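Side-chain contacts in resiniferatoxin-binding, phosphotriesterase-related protein (Rhodobacter sphaeroides 2.4.1, PDB 3K2G), which binds two zinc ions in a TIM barrel of the phosphotriesterase family and may hydrolyse phosphoric diesters: residues B[320-324]-B[325-329]; B[179-182]-B[183-187]. One frame throughout, in Å; residues are numbered along the deposited sequence.

In the fold
Contact 2 comes first along the chain. Strand 175-178 of the TIM barrel ends just after Glu177, which bridges the two zinc ions, and residues 179-187 then turn from that strand into helix 186-202. The contact thus closes the short loop between a barrel strand and its following helix. Contact 1 comes much later, after strand 299-301 and the zinc ligand Asp304. It closes no loop, because it lies within the first turns of helix 321-332. The two contacts follow in series and neither nest nor cross. They lie on opposite sides of the chain's centre. Strands 175-178 and 299-301, which they follow, are the outermost of the five-stranded parallel sheet.

Contact 1: B[320-324]-B[325-329]; sequences AFVTK and HFLPR
Phe321 O accepts an alpha-type bond from His325 N at 2.7 Å and a longer-span one from Phe326 N at 3.2 Å; the latter and Leu327 N to Val322 O, at 3.0 Å, are i to i+5 bonds that make a local pi-type turn at residues 322-324 of helix 321-332. His325 CB sits over one face of the Phe321 ring, 4.0 Å from its centroid, in a CH-pi contact. The two rings meet obliquely, with planes at 36°. His325 keeps CG beside its backbone N (chi1 -60°), on the side of Lys324, whose chain lies alongside and points the same way. Lys324 CG rests over a face of the imidazole, 4.1 Å from the ring centroid. Both polar ends meet Glu68 of the second subunit: Lys324 NZ by a salt bridge and His325 NE2 by a hydrogen bond. Pro328, which has no N-H to give to the turn before, kinks the helix, and its CG lies 3.3 Å from Lys324 O. On another side of the helix, Leu327 CD1 lies 3.6 Å from Thr323 O. Val322 and Leu327 pack on Met344 of helix 337-352, while Phe321 and Phe326 touch Asp280 of helix 280-292.

Contact 2: B[179-182]-B[183-187]; sequences GVSS and DFTAE
Val180 and Phe184 lie side by side and point the same way, in the beta-alpha loop of the TIM barrel that joins strand 175-178 to helix 186-202. The methyl CG1 of Val180 is centred over one face of the Phe184 ring. It stands 3.8 Å from the centroid and only 5° off the ring normal, a CH-pi contact. All six ring carbons are therefore at nearly equal distances from this methyl. Val180 holds CG1 anti to its backbone N and beside its carbonyl carbon, on the side where the chain runs on to Phe184. The ring also makes a cation-pi contact with Arg219. The Val180 side chain is about 5 Å from that of His209, a zinc ligand.

Residues 181-184 form a type I beta turn. Phe184 N donates to Ser181 O at 2.9 Å. The donor stands well above the carbonyl plane, and the bond is bent, 133° at the hydrogen. Ser181 OG lies between its backbone N and carbonyl carbon (chi1 71°), which puts it near Asp183 N. OG accepts that N-H at 3.2 Å. The same hydroxyl is hydrogen-bonded to Glu188 OE1, and that carboxylate oxygen also bonds Thr185 N. Thr185 is the N-cap of helix 186-202, and its side chain caps a backbone N just past Glu187. This is consistent with a capping box between Thr185 and Glu188. The hydroxyl OG1 of Thr185 also makes a weak 3.2 Å hydrogen bond to Glu187 OE1.

Contact 1: B[320-324]-B[325-329]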
loop_
_atom_site.group_PDB
_atom_site.type_symbol
_atom_site.label_atom_id
_atom_site.label_comp_id
_atom_site.label_asym_id
_atom_site.label_seq_id
_atom_site.Cartn_x
_atom_site.Cartn_y
_atom_site.Cartn_z
ATOM N N ALA B 320 20.746 -7.019 -26.357
ATOM C CA ALA B 320 20.689 -8.355 -25.760
ATOM C C ALA B 320 20.447 -8.333 -24.254
ATOM O O ALA B 320 20.492 -9.370 -23.594
ATOM C CB ALA B 320 21.976 -9.117 -26.064
ATOM N N PHE B 321 20.174 -7.148 -23.720
ATOM C CA PHE B 321 19.956 -6.974 -22.290
ATOM C C PHE B 321 18.689 -7.660 -21.770
ATOM O O PHE B 321 18.723 -8.366 -20.767
ATOM C CB PHE B 321 19.919 -5.478 -21.965
ATOM C CG PHE B 321 19.858 -5.179 -20.499
ATOM C CD1 PHE B 321 21.003 -5.263 -19.709
ATOM C CD2 PHE B 321 18.653 -4.824 -19.900
ATOM C CE1 PHE B 321 20.949 -4.999 -18.344
ATOM C CE2 PHE B 321 18.586 -4.561 -18.537
ATOM C CZ PHE B 321 19.739 -4.646 -17.758
ATOM N N VAL B 322 17.564 -7.449 -22.444
ATOM C CA VAL B 322 16.321 -8.068 -22.005
ATOM C C VAL B 322 16.493 -9.576 -21.876
ATOM O O VAL B 322 16.153 -10.165 -20.848
ATOM C CB VAL B 322 15.171 -7.758 -22.987
ATOM C CG1 VAL B 322 13.985 -8.687 -22.731
ATOM C CG2 VAL B 322 14.732 -6.312 -22.811
ATOM N N THR B 323 17.053 -10.185 -22.916
ATOM C CA THR B 323 17.271 -11.629 -22.957
ATOM C C THR B 323 18.289 -12.161 -21.960
ATOM O O THR B 323 18.053 -13.171 -21.300
ATOM C CB THR B 323 17.748 -12.082 -24.352
ATOM O OG1 THR B 323 16.801 -11.671 -25.342
ATOM C CG2 THR B 323 17.885 -13.594 -24.394
ATOM N N LYS B 324 19.424 -11.481 -21.860
ATOM C CA LYS B 324 20.497 -11.926 -20.983
ATOM C C LYS B 324 20.352 -11.536 -19.516
ATOM O O LYS B 324 20.761 -12.283 -18.624
ATOM C CB LYS B 324 21.831 -11.396 -21.515
ATOM C CG LYS B 324 23.060 -12.078 -20.925
ATOM C CD LYS B 324 24.332 -11.279 -21.196
ATOM C CE LYS B 324 24.529 -10.984 -22.672
ATOM N NZ LYS B 324 25.778 -10.198 -22.875
ATOM N N HIS B 325 19.751 -10.385 -19.253
ATOM C CA HIS B 325 19.647 -9.934 -17.879
ATOM C C HIS B 325 18.251 -9.773 -17.292
ATOM O O HIS B 325 18.034 -10.123 -16.135
ATOM C CB HIS B 325 20.453 -8.642 -17.736
ATOM C CG HIS B 325 21.906 -8.808 -18.067
ATOM N ND1 HIS B 325 22.792 -9.454 -17.231
ATOM C CD2 HIS B 325 22.622 -8.441 -19.156
ATOM C CE1 HIS B 325 23.989 -9.475 -17.787
ATOM N NE2 HIS B 325 23.913 -8.867 -18.956
ATOM N N PHE B 326 17.298 -9.270 -18.066
ATOM C CA PHE B 326 15.965 -9.097 -17.515
ATOM C C PHE B 326 15.210 -10.414 -17.313
ATOM O O PHE B 326 14.562 -10.595 -16.283
ATOM C CB PHE B 326 15.129 -8.133 -18.369
ATOM C CG PHE B 326 13.849 -7.692 -17.700
ATOM C CD1 PHE B 326 13.877 -7.015 -16.481
ATOM C CD2 PHE B 326 12.613 -7.965 -18.281
ATOM C CE1 PHE B 326 12.687 -6.621 -15.851
ATOM C CE2 PHE B 326 11.426 -7.579 -17.664
ATOM C CZ PHE B 326 11.459 -6.906 -16.448
ATOM N N LEU B 327 15.291 -11.336 -18.269
ATOM C CA LEU B 327 14.586 -12.607 -18.111
ATOM C C LEU B 327 15.001 -13.249 -16.780
ATOM O O LEU B 327 14.150 -13.666 -15.995
ATOM C CB LEU B 327 14.857 -13.533 -19.309
ATOM C CG LEU B 327 14.409 -12.961 -20.670
ATOM C CD1 LEU B 327 14.539 -14.028 -21.754
ATOM C CD2 LEU B 327 12.967 -12.468 -20.602
ATOM N N PRO B 328 16.315 -13.318 -16.499
ATOM C CA PRO B 328 16.758 -13.909 -15.230
ATOM C C PRO B 328 16.164 -13.157 -14.021
ATOM O O PRO B 328 15.869 -13.763 -12.990
ATOM C CB PRO B 328 18.277 -13.782 -15.308
ATOM C CG PRO B 328 18.543 -13.921 -16.784
ATOM C CD PRO B 328 17.462 -13.060 -17.389
ATOM N N ARG B 329 15.987 -11.843 -14.153
ATOM C CA ARG B 329 15.410 -11.029 -13.079
ATOM C C ARG B 329 13.943 -11.430 -12.880
ATOM O O ARG B 329 13.475 -11.553 -11.750
ATOM C CB ARG B 329 15.498 -9.538 -13.433
ATOM C CG ARG B 329 14.979 -8.584 -12.356
ATOM C CD ARG B 329 15.001 -7.134 -12.843
ATOM N NE ARG B 329 16.360 -6.642 -13.074
ATOM C CZ ARG B 329 17.198 -6.261 -12.111
ATOM N NH1 ARG B 329 16.827 -6.305 -10.837
ATOM N NH2 ARG B 329 18.419 -5.836 -12.421
#

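Contact 2: B[179-182]-B[183-187]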
loop_
_atom_site.group_PDB
_atom_site.type_symbol
_atom_site.label_atom_id
_atom_site.label_comp_id
_atom_site.label_asym_id
_atom_site.label_seq_id
_atom_site.Cartn_x
_atom_site.Cartn_y
_atom_site.Cartn_z
ATOM N N GLY B 179 2.674 8.635 -32.919
ATOM C CA GLY B 179 2.850 9.610 -31.861
ATOM C C GLY B 179 1.641 10.235 -31.189
ATOM O O GLY B 179 0.747 10.779 -31.837
ATOM N N VAL B 180 1.618 10.137 -29.865
ATOM C CA VAL B 180 0.577 10.734 -29.045
ATOM C C VAL B 180 1.317 11.386 -27.873
ATOM O O VAL B 180 1.930 10.699 -27.058
ATOM C CB VAL B 180 -0.413 9.683 -28.499
ATOM C CG1 VAL B 180 -1.468 10.364 -27.638
ATOM C CG2 VAL B 180 -1.076 8.938 -29.657
ATOM N N SER B 181 1.279 12.713 -27.808
ATOM C CA SER B 181 1.958 13.444 -26.742
ATOM C C SER B 181 1.017 13.654 -25.564
ATOM O O SER B 181 -0.175 13.365 -25.656
ATOM C CB SER B 181 2.418 14.806 -27.254
ATOM O OG SER B 181 1.304 15.664 -27.445
ATOM N N SER B 182 1.552 14.167 -24.460
ATOM C CA SER B 182 0.739 14.426 -23.281
ATOM C C SER B 182 -0.319 15.485 -23.601
ATOM O O SER B 182 -1.313 15.617 -22.892
ATOM C CB SER B 182 1.622 14.896 -22.119
ATOM O OG SER B 182 2.371 16.046 -22.474
ATOM N N ASP B 183 -0.101 16.230 -24.679
ATOM C CA ASP B 183 -1.039 17.266 -25.104
ATOM C C ASP B 183 -2.109 16.682 -26.023
ATOM O O ASP B 183 -3.201 17.234 -26.144
ATOM C CB ASP B 183 -0.300 18.393 -25.833
ATOM C CG ASP B 183 0.628 19.172 -24.919
ATOM O OD1 ASP B 183 0.168 19.621 -23.850
ATOM O OD2 ASP B 183 1.814 19.342 -25.269
ATOM N N PHE B 184 -1.782 15.567 -26.671
ATOM C CA PHE B 184 -2.708 14.895 -27.578
ATOM C C PHE B 184 -3.332 15.923 -28.517
ATOM O O PHE B 184 -4.546 16.116 -28.521
ATOM C CB PHE B 184 -3.798 14.189 -26.764
ATOM C CG PHE B 184 -4.384 12.978 -27.440
ATOM C CD1 PHE B 184 -4.970 11.971 -26.682
ATOM C CD2 PHE B 184 -4.352 12.838 -28.825
ATOM C CE1 PHE B 184 -5.518 10.843 -27.289
ATOM C CE2 PHE B 184 -4.898 11.713 -29.442
ATOM C CZ PHE B 184 -5.481 10.712 -28.669
ATOM N N THR B 185 -2.488 16.577 -29.310
ATOM C CA THR B 185 -2.948 17.608 -30.232
ATOM C C THR B 185 -3.890 17.089 -31.307
ATOM O O THR B 185 -3.970 15.886 -31.560
ATOM C CB THR B 185 -1.769 18.300 -30.930
ATOM O OG1 THR B 185 -1.166 17.392 -31.857
ATOM C CG2 THR B 185 -0.729 18.736 -29.911
ATOM N N ALA B 186 -4.603 18.016 -31.938
ATOM C CA ALA B 186 -5.545 17.679 -32.990
ATOM C C ALA B 186 -4.835 16.939 -34.118
ATOM O O ALA B 186 -5.394 16.027 -34.723
ATOM C CB ALA B 186 -6.199 18.945 -33.522
ATOM N N GLU B 187 -3.598 17.338 -34.394
ATOM C CA GLU B 187 -2.807 16.715 -35.446
ATOM C C GLU B 187 -2.497 15.265 -35.085
ATOM O O GLU B 187 -2.587 14.371 -35.925
ATOM C CB GLU B 187 -1.495 17.480 -35.653
ATOM C CG GLU B 187 -1.662 18.961 -36.003
ATOM C CD GLU B 187 -2.232 19.800 -34.858
ATOM O OE1 GLU B 187 -1.585 19.887 -33.791
ATOM O OE2 GLU B 187 -3.330 20.376 -35.029
#